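Local coordinates for putative molybdenum cofactor biosynthesis protein (Corynebacterium diphtheriae, PDB 2G2C) that is of unproven function but probably binds molybdopterin and takes part in molybdenum cofactor biosynthesis, at residues G101-I106 with R121-V126; I11-R16 with V49-G54; K7-V12 with R71-A76. All coordinates share one frame; numbering follows the deposited sequence.

Interaction 1: G101-I106 with R121-V126; sequences GLEQQI and RGIVGV
The polar half of this contact is carried by E103, a helix side chain that reaches across to the backbone of 121-126. Its CG lies anti to its own carbonyl carbon (chi1 -58°) and the chain beyond is extended, so the carboxylate arrives at the point where the loop turns into strand 124-126. There V124 N donates to E103 OE2 at 2.9 Å, nearly straight at 167°, with the N-H coming from above the carboxylate plane. OE2 also forms a salt bridge with R98, so this one oxygen is gripped by a backbone amide and by an arginine, which probably favours the charged form. E103 OE2 also lies 3.3 Å from I123 CB, although I123 as a whole points away from the helix, towards T91 and A92 of helix 87-92. The other oxygen works through water: a single molecule donates to E103 OE1 (3.0 Å) and to G122 O (2.8 Å), tying the carboxylate to the loop just before I123.

Helix 100-109 lies here against the antiparallel end of the mixed beta-sheet in the alpha/beta fold of a MoCF_biosynth domain, its short segment running nearly antiparallel to strand 124-126 (157°) with the axes 8.5 Å apart.

The apolar half centres on V124, whose CB points at the helix and whose two methyls are shared out among three helix residues. V124 CG1, anti to the backbone N, meets CD1 of L102 at 4.2 Å, the two side chains crossing at about a right angle. V124 CG2 faces CD1 of I106 obliquely, also at 4.2 Å, and lies 4.0 Å from E103 CG, the aliphatic part of the glutamate sliding past the valine in the opposite direction. L102 and I106 continue onto helix 143-153, while V124 also rests on L135 and V137.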
loop_
_atom_site.group_PDB
_atom_site.type_symbol
_atom_site.label_atom_id
_atom_site.label_comp_id
_atom_site.label_asym_id
_atom_site.label_seq_id
_atom_site.Cartn_x
_atom_site.Cartn_y
_atom_site.Cartn_z
ATOM N N GLY A 101 -15.099 -2.664 2.069
ATOM C CA GLY A 101 -15.528 -3.768 1.184
ATOM C C GLY A 101 -14.298 -4.436 0.580
ATOM O O GLY A 101 -14.208 -5.653 0.518
ATOM N N LEU A 102 -13.341 -3.640 0.095
ATOM C CA LEU A 102 -12.135 -4.230 -0.487
ATOM C C LEU A 102 -11.315 -4.983 0.577
ATOM O O LEU A 102 -10.813 -6.091 0.318
ATOM C CB LEU A 102 -11.287 -3.163 -1.177
ATOM C CG LEU A 102 -11.929 -2.459 -2.394
ATOM C CD1 LEU A 102 -11.010 -1.377 -3.025
ATOM C CD2 LEU A 102 -12.365 -3.453 -3.435
ATOM N N GLU A 103 -11.152 -4.390 1.768
ATOM C CA GLU A 103 -10.526 -5.108 2.868
ATOM C C GLU A 103 -11.195 -6.452 3.121
ATOM O O GLU A 103 -10.539 -7.457 3.364
ATOM C CB GLU A 103 -10.610 -4.297 4.176
ATOM C CG GLU A 103 -9.932 -2.934 4.006
ATOM C CD GLU A 103 -10.101 -2.000 5.173
ATOM O OE1 GLU A 103 -10.583 -2.450 6.237
ATOM O OE2 GLU A 103 -9.738 -0.807 5.002
ATOM N N GLN A 104 -12.516 -6.429 3.142
ATOM C CA GLN A 104 -13.292 -7.634 3.393
ATOM C C GLN A 104 -13.085 -8.664 2.284
ATOM O O GLN A 104 -12.960 -9.873 2.584
ATOM C CB GLN A 104 -14.774 -7.271 3.593
ATOM C CG GLN A 104 -14.945 -6.499 4.900
ATOM C CD GLN A 104 -16.344 -6.000 5.078
ATOM O OE1 GLN A 104 -17.286 -6.575 4.519
ATOM N NE2 GLN A 104 -16.506 -4.944 5.889
ATOM N N GLN A 105 -13.034 -8.212 1.025
ATOM C CA GLN A 105 -12.826 -9.122 -0.111
ATOM C C GLN A 105 -11.441 -9.755 -0.055
ATOM O O GLN A 105 -11.274 -10.915 -0.397
ATOM C CB GLN A 105 -13.010 -8.392 -1.449
ATOM C CG GLN A 105 -14.444 -8.046 -1.758
ATOM C CD GLN A 105 -14.681 -7.689 -3.218
ATOM O OE1 GLN A 105 -15.710 -8.071 -3.811
ATOM N NE2 GLN A 105 -13.738 -6.947 -3.815
ATOM N N ILE A 106 -10.451 -8.975 0.394
ATOM C CA ILE A 106 -9.090 -9.501 0.488
ATOM C C ILE A 106 -9.075 -10.666 1.474
ATOM O O ILE A 106 -8.425 -11.703 1.235
ATOM C CB ILE A 106 -8.086 -8.407 0.914
ATOM C CG1 ILE A 106 -7.860 -7.433 -0.220
ATOM C CG2 ILE A 106 -6.785 -9.038 1.425
ATOM C CD1 ILE A 106 -7.241 -6.099 0.252
ATOM N N ARG A 121 -4.231 -6.262 9.916
ATOM C CA ARG A 121 -5.100 -5.162 10.220
ATOM C C ARG A 121 -4.947 -4.147 9.099
ATOM O O ARG A 121 -5.347 -3.003 9.255
ATOM C CB ARG A 121 -4.654 -4.589 11.527
ATOM C CG ARG A 121 -4.670 -5.644 12.629
ATOM C CD ARG A 121 -4.337 -5.017 13.963
ATOM N NE ARG A 121 -3.010 -4.391 13.894
ATOM C CZ ARG A 121 -2.797 -3.077 13.916
ATOM N NH1 ARG A 121 -3.826 -2.224 13.980
ATOM N NH2 ARG A 121 -1.538 -2.625 13.839
ATOM N N GLY A 122 -4.354 -4.563 7.970
ATOM C CA GLY A 122 -4.076 -3.619 6.879
ATOM C C GLY A 122 -5.342 -2.990 6.360
ATOM O O GLY A 122 -6.358 -3.689 6.231
ATOM N N ILE A 123 -5.289 -1.672 6.080
ATOM C CA ILE A 123 -6.460 -0.990 5.542
ATOM C C ILE A 123 -6.287 -0.598 4.069
ATOM O O ILE A 123 -5.180 -0.647 3.517
ATOM C CB ILE A 123 -6.913 0.207 6.434
ATOM C CG1 ILE A 123 -5.814 1.252 6.481
ATOM C CG2 ILE A 123 -7.301 -0.323 7.818
ATOM C CD1 ILE A 123 -6.273 2.554 7.148
ATOM N N VAL A 124 -7.408 -0.204 3.458
ATOM C CA VAL A 124 -7.432 0.332 2.096
ATOM C C VAL A 124 -8.275 1.579 2.137
ATOM O O VAL A 124 -9.349 1.580 2.724
ATOM C CB VAL A 124 -8.088 -0.641 1.066
ATOM C CG1 VAL A 124 -8.089 -0.042 -0.339
ATOM C CG2 VAL A 124 -7.326 -1.995 1.077
ATOM N N GLY A 125 -7.807 2.645 1.499
ATOM C CA GLY A 125 -8.654 3.843 1.478
ATOM C C GLY A 125 -8.131 4.877 0.538
ATOM O O GLY A 125 -7.011 4.713 0.004
ATOM N N VAL A 126 -8.887 5.974 0.377
ATOM C CA VAL A 126 -8.384 7.075 -0.480
ATOM C C VAL A 126 -8.194 8.340 0.340
ATOM O O VAL A 126 -8.818 8.494 1.389
ATOM C CB VAL A 126 -9.358 7.379 -1.670
ATOM C CG1 VAL A 126 -9.446 6.209 -2.632
ATOM C CG2 VAL A 126 -10.762 7.706 -1.186
HETATM O O HOH W 1 -8.733 -4.456 7.467
#

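Interaction 2: I11-R16 with V49-G54; sequences IVVSDR and VVVPEG
V12 sits at the middle of the parallel pairing between strands 5-13 and 42-51, using both its N-H and its carbonyl. V12 N donates to V49 O at 2.9 Å and almost straight (177°), and V12 O takes V51 N nearly along the C=O axis. The next rung, S14 N to V51 O at 2.9 Å, closes the pairing where both strands end.

On the face carrying I11, V13, V49 and V51, V51 CG2 bridges two residues: set in the crowded position between backbone N and carbonyl carbon, it is 4.0 Å from both I11 CG2 and V13 CG2. I11 lies alongside V49, pointing the same way, with I11 CG1 4.0 Å from V49 CG2. Helix 55-67 packs over this face. V12 and V50 point to the reverse face, where I17 of helix 15-19 touches both.

Past the strands, D15 OD1 accepts E53 N at 2.9 Å, the N-H approaching from above the carboxylate plane. One water donates to D15 OD1 and E53 O; a second accepts from D15 N and donates to E53 OE2. S14 fixes the turn: as N-cap of helix 15-19, its OG takes I17 N. K84 forms a salt bridge with D15 OD2.

The carboxylates of D15 and E53 thus gather at the C-terminal ends of parallel strands, where this fold usually places its ligand site. Their planes are 64° apart and D15 OD2 stands 5.3 Å from E53 OE2, close enough that the two charges probably raise each other's pKa, an effect that K84 would offset for D15.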
loop_
_atom_site.group_PDB
_atom_site.type_symbol
_atom_site.label_atom_id
_atom_site.label_comp_id
_atom_site.label_asym_id
_atom_site.label_seq_id
_atom_site.Cartn_x
_atom_site.Cartn_y
_atom_site.Cartn_z
ATOM N N ILE A 11 6.244 1.037 -0.336
ATOM C CA ILE A 11 6.880 1.231 0.985
ATOM C C ILE A 11 6.937 -0.107 1.691
ATOM O O ILE A 11 5.898 -0.664 2.068
ATOM C CB ILE A 11 6.079 2.239 1.851
ATOM C CG1 ILE A 11 6.035 3.591 1.119
ATOM C CG2 ILE A 11 6.684 2.330 3.239
ATOM C CD1 ILE A 11 4.974 4.594 1.678
ATOM N N VAL A 12 8.143 -0.668 1.788
ATOM C CA VAL A 12 8.280 -1.941 2.471
ATOM C C VAL A 12 8.661 -1.661 3.932
ATOM O O VAL A 12 9.617 -0.960 4.205
ATOM C CB VAL A 12 9.332 -2.836 1.763
ATOM C CG1 VAL A 12 9.647 -4.045 2.600
ATOM C CG2 VAL A 12 8.828 -3.225 0.373
ATOM N N VAL A 13 7.876 -2.200 4.854
ATOM C CA VAL A 13 7.999 -1.861 6.261
ATOM C C VAL A 13 8.555 -3.103 6.983
ATOM O O VAL A 13 7.854 -4.130 7.114
ATOM C CB VAL A 13 6.609 -1.447 6.850
ATOM C CG1 VAL A 13 6.712 -1.054 8.329
ATOM C CG2 VAL A 13 5.942 -0.317 5.997
ATOM N N SER A 14 9.817 -3.013 7.410
ATOM C CA SER A 14 10.495 -4.187 7.984
ATOM C C SER A 14 11.814 -3.812 8.590
ATOM O O SER A 14 12.652 -3.260 7.902
ATOM C CB SER A 14 10.804 -5.196 6.868
ATOM O OG SER A 14 11.675 -6.252 7.333
ATOM N N ASP A 15 11.980 -4.118 9.864
ATOM C CA ASP A 15 13.254 -3.871 10.531
ATOM C C ASP A 15 14.383 -4.652 9.853
ATOM O O ASP A 15 15.413 -4.060 9.521
ATOM C CB ASP A 15 13.137 -4.213 12.008
ATOM C CG ASP A 15 12.303 -3.185 12.764
ATOM O OD1 ASP A 15 12.147 -2.083 12.228
ATOM O OD2 ASP A 15 11.870 -3.465 13.904
ATOM N N ARG A 16 14.156 -5.934 9.586
ATOM C CA ARG A 16 15.221 -6.798 9.034
ATOM C C ARG A 16 15.590 -6.420 7.603
ATOM O O ARG A 16 16.775 -6.392 7.238
ATOM C CB ARG A 16 14.825 -8.266 9.113
ATOM C CG ARG A 16 14.626 -8.816 10.544
ATOM C CD ARG A 16 15.896 -9.416 11.118
ATOM N NE ARG A 16 16.520 -10.364 10.195
ATOM C CZ ARG A 16 17.592 -11.104 10.469
ATOM N NH1 ARG A 16 18.191 -11.022 11.657
ATOM N NH2 ARG A 16 18.066 -11.935 9.545
ATOM N N VAL A 49 10.875 2.473 -1.231
ATOM C CA VAL A 49 11.707 2.580 -0.042
ATOM C C VAL A 49 11.467 1.392 0.879
ATOM O O VAL A 49 10.458 0.677 0.746
ATOM C CB VAL A 49 11.450 3.921 0.739
ATOM C CG1 VAL A 49 11.603 5.127 -0.192
ATOM C CG2 VAL A 49 10.040 3.922 1.320
ATOM N N VAL A 50 12.424 1.171 1.783
ATOM C CA VAL A 50 12.266 0.264 2.899
ATOM C C VAL A 50 12.409 1.136 4.143
ATOM O O VAL A 50 13.358 1.956 4.245
ATOM C CB VAL A 50 13.366 -0.826 2.920
ATOM C CG1 VAL A 50 13.200 -1.686 4.190
ATOM C CG2 VAL A 50 13.312 -1.643 1.636
ATOM N N VAL A 51 11.494 0.984 5.089
ATOM C CA VAL A 51 11.604 1.727 6.354
ATOM C C VAL A 51 11.507 0.734 7.512
ATOM O O VAL A 51 10.888 -0.324 7.380
ATOM C CB VAL A 51 10.469 2.836 6.449
ATOM C CG1 VAL A 51 10.635 3.851 5.323
ATOM C CG2 VAL A 51 9.056 2.218 6.466
ATOM N N PRO A 52 12.108 1.086 8.659
ATOM C CA PRO A 52 11.889 0.302 9.856
ATOM C C PRO A 52 10.401 0.362 10.257
ATOM O O PRO A 52 9.652 1.273 9.846
ATOM C CB PRO A 52 12.706 1.036 10.939
ATOM C CG PRO A 52 13.643 1.917 10.191
ATOM C CD PRO A 52 12.997 2.242 8.873
ATOM N N GLU A 53 9.999 -0.575 11.106
ATOM C CA GLU A 53 8.638 -0.551 11.637
ATOM C C GLU A 53 8.374 0.668 12.492
ATOM O O GLU A 53 9.277 1.198 13.137
ATOM C CB GLU A 53 8.390 -1.794 12.480
ATOM C CG GLU A 53 8.507 -2.994 11.635
ATOM C CD GLU A 53 7.267 -3.819 11.616
ATOM O OE1 GLU A 53 6.161 -3.214 11.769
ATOM O OE2 GLU A 53 7.413 -5.057 11.439
ATOM N N GLY A 54 7.125 1.098 12.538
ATOM C CA GLY A 54 6.724 2.129 13.488
ATOM C C GLY A 54 5.716 3.085 12.869
ATOM O O GLY A 54 5.537 3.119 11.649
HETATM O O HOH W 2 9.979 -5.821 11.063
HETATM O O HOH W 3 11.483 -0.331 14.343
#

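Interaction 3: K7-V12 with R71-A76; sequences KSAIIV and RFIITA
I11 is the side chain to follow in this buried, in-register pairing of strands 5-13 and 72-76, two neighbouring parallel strands at the heart of the sheet in a three-layer alpha/beta fold. CB of I11 stands 4.0 Å from CG2 of T75, its partner directly across. CG1 is anti to the carbonyl carbon and carries the chain obliquely back along strand 72-76, so that the tip, I11 CD1, ends 3.7 Å from CG2 of I73. On the same face helix 55-67 sets A65 on A9 and L66 on I73. T75 keeps its methyl for I11 and turns OG1 to N138 on strand 135-139.

On the face with S8, I10, F72 and I74, helix 26-34 packs on I10 and F72. There I10 and I74 lie side by side, pointing the same way, with CG1 of I10 3.9 Å from CG2 of I74.

Between the strands the amides alternate regularly: A9 N to F72 O, I74 N to A9 O, I11 N to I74 O, and A76 N to I11 O. The straightest, I74 N to A9 O, runs nearly along the C=O axis at 2.9 Å.

At the N-terminal end K7 O accepts twice. To K7 O, R71 N gives the shorter bond, 2.7 Å, from above the carbonyl plane, while F72 N comes at 3.1 Å within that plane. Next to it F72 turns its ring edge to S8, whose hydroxyl is hydrogen-bonded to I6 O; S8 OG lies in the ring plane, 3.7 Å from F72 CD2.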
loop_
_atom_site.group_PDB
_atom_site.type_symbol
_atom_site.label_atom_id
_atom_site.label_comp_id
_atom_site.label_asym_id
_atom_site.label_seq_id
_atom_site.Cartn_x
_atom_site.Cartn_y
_atom_site.Cartn_z
ATOM N N LYS A 7 0.944 7.232 -11.078
ATOM C CA LYS A 7 2.172 7.442 -10.319
ATOM C C LYS A 7 2.072 6.666 -9.017
ATOM O O LYS A 7 1.137 6.859 -8.225
ATOM C CB LYS A 7 2.443 8.928 -10.064
ATOM C CG LYS A 7 3.127 9.655 -11.217
ATOM C CD LYS A 7 2.182 9.872 -12.373
ATOM C CE LYS A 7 2.886 10.579 -13.520
ATOM N NZ LYS A 7 2.355 10.091 -14.817
ATOM N N SER A 8 3.046 5.787 -8.808
ATOM C CA SER A 8 2.969 4.797 -7.735
ATOM C C SER A 8 4.166 4.800 -6.824
ATOM O O SER A 8 5.286 5.104 -7.254
ATOM C CB SER A 8 2.752 3.374 -8.274
ATOM O OG SER A 8 1.632 3.325 -9.148
ATOM N N ALA A 9 3.937 4.409 -5.577
ATOM C CA ALA A 9 5.032 4.265 -4.606
ATOM C C ALA A 9 4.895 2.978 -3.852
ATOM O O ALA A 9 3.769 2.563 -3.464
ATOM C CB ALA A 9 5.081 5.452 -3.611
ATOM N N ILE A 10 6.039 2.361 -3.607
ATOM C CA ILE A 10 6.083 1.169 -2.749
ATOM C C ILE A 10 6.818 1.491 -1.451
ATOM O O ILE A 10 7.894 2.149 -1.484
ATOM C CB ILE A 10 6.779 -0.015 -3.474
ATOM C CG1 ILE A 10 5.928 -0.437 -4.700
ATOM C CG2 ILE A 10 7.150 -1.153 -2.465
ATOM C CD1 ILE A 10 6.627 -1.387 -5.662
ATOM N N ILE A 11 6.244 1.037 -0.336
ATOM C CA ILE A 11 6.880 1.231 0.985
ATOM C C ILE A 11 6.937 -0.107 1.691
ATOM O O ILE A 11 5.898 -0.664 2.068
ATOM C CB ILE A 11 6.079 2.239 1.851
ATOM C CG1 ILE A 11 6.035 3.591 1.119
ATOM C CG2 ILE A 11 6.684 2.330 3.239
ATOM C CD1 ILE A 11 4.974 4.594 1.678
ATOM N N VAL A 12 8.143 -0.668 1.788
ATOM C CA VAL A 12 8.280 -1.941 2.471
ATOM C C VAL A 12 8.661 -1.661 3.932
ATOM O O VAL A 12 9.617 -0.960 4.205
ATOM C CB VAL A 12 9.332 -2.836 1.763
ATOM C CG1 VAL A 12 9.647 -4.045 2.600
ATOM C CG2 VAL A 12 8.828 -3.225 0.373
ATOM N N ARG A 71 -0.166 8.676 -6.648
ATOM C CA ARG A 71 -1.612 8.481 -6.491
ATOM C C ARG A 71 -1.990 7.040 -6.110
ATOM O O ARG A 71 -3.135 6.761 -5.834
ATOM C CB ARG A 71 -2.400 8.978 -7.705
ATOM C CG ARG A 71 -2.259 10.506 -7.871
ATOM C CD ARG A 71 -3.279 11.004 -8.865
ATOM N NE ARG A 71 -4.658 10.792 -8.421
ATOM C CZ ARG A 71 -5.703 10.633 -9.235
ATOM N NH1 ARG A 71 -5.550 10.715 -10.579
ATOM N NH2 ARG A 71 -6.911 10.397 -8.698
ATOM N N PHE A 72 -0.992 6.147 -6.097
ATOM C CA PHE A 72 -1.212 4.777 -5.645
ATOM C C PHE A 72 -0.020 4.453 -4.780
ATOM O O PHE A 72 1.119 4.555 -5.242
ATOM C CB PHE A 72 -1.309 3.800 -6.827
ATOM C CG PHE A 72 -1.407 2.368 -6.395
ATOM C CD1 PHE A 72 -2.417 1.957 -5.542
ATOM C CD2 PHE A 72 -0.472 1.418 -6.797
ATOM C CE1 PHE A 72 -2.514 0.620 -5.108
ATOM C CE2 PHE A 72 -0.569 0.076 -6.348
ATOM C CZ PHE A 72 -1.586 -0.313 -5.532
ATOM N N ILE A 73 -0.273 4.144 -3.511
ATOM C CA ILE A 73 0.780 3.813 -2.578
ATOM C C ILE A 73 0.452 2.473 -2.006
ATOM O O ILE A 73 -0.659 2.284 -1.481
ATOM C CB ILE A 73 0.837 4.863 -1.429
ATOM C CG1 ILE A 73 1.171 6.244 -2.012
ATOM C CG2 ILE A 73 1.857 4.423 -0.373
ATOM C CD1 ILE A 73 1.150 7.411 -0.996
ATOM N N ILE A 74 1.389 1.531 -2.123
ATOM C CA ILE A 74 1.163 0.204 -1.529
ATOM C C ILE A 74 2.280 -0.047 -0.503
ATOM O O ILE A 74 3.451 0.148 -0.809
ATOM C CB ILE A 74 1.043 -0.901 -2.593
ATOM C CG1 ILE A 74 0.692 -2.252 -1.902
ATOM C CG2 ILE A 74 2.295 -0.986 -3.431
ATOM C CD1 ILE A 74 -0.081 -3.234 -2.799
ATOM N N THR A 75 1.885 -0.425 0.714
ATOM C CA THR A 75 2.842 -0.763 1.767
ATOM C C THR A 75 2.840 -2.292 1.916
ATOM O O THR A 75 1.840 -2.969 1.613
ATOM C CB THR A 75 2.472 -0.125 3.128
ATOM O OG1 THR A 75 1.216 -0.641 3.614
ATOM C CG2 THR A 75 2.350 1.412 2.982
ATOM N N ALA A 76 3.951 -2.826 2.418
ATOM C CA ALA A 76 4.027 -4.265 2.693
ATOM C C ALA A 76 4.640 -4.401 4.048
ATOM O O ALA A 76 5.805 -4.024 4.209
ATOM C CB ALA A 76 4.897 -4.970 1.605
#

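Overall arrangement
All three contacts belong to one mixed sheet, whose strands run in the order 42-51, 5-13, 72-76, 135-139, 124-126, 97-98. Interactions 2 and 3 share I11 and V12 on strand 5-13 and use its two edges, their centres 13 Å apart; V13 N lies 2.8 Å from A76 O where they meet. Interaction 1 comes later in the chain, after both have closed, and joins helix 100-109 to the antiparallel part of the sheet, its centre 20 Å from that of interaction 2 and on the opposite side of the chain's centre. Together they sample the sheet of the probable molybdopterin-binding domain, from its parallel strands to its antiparallel flank.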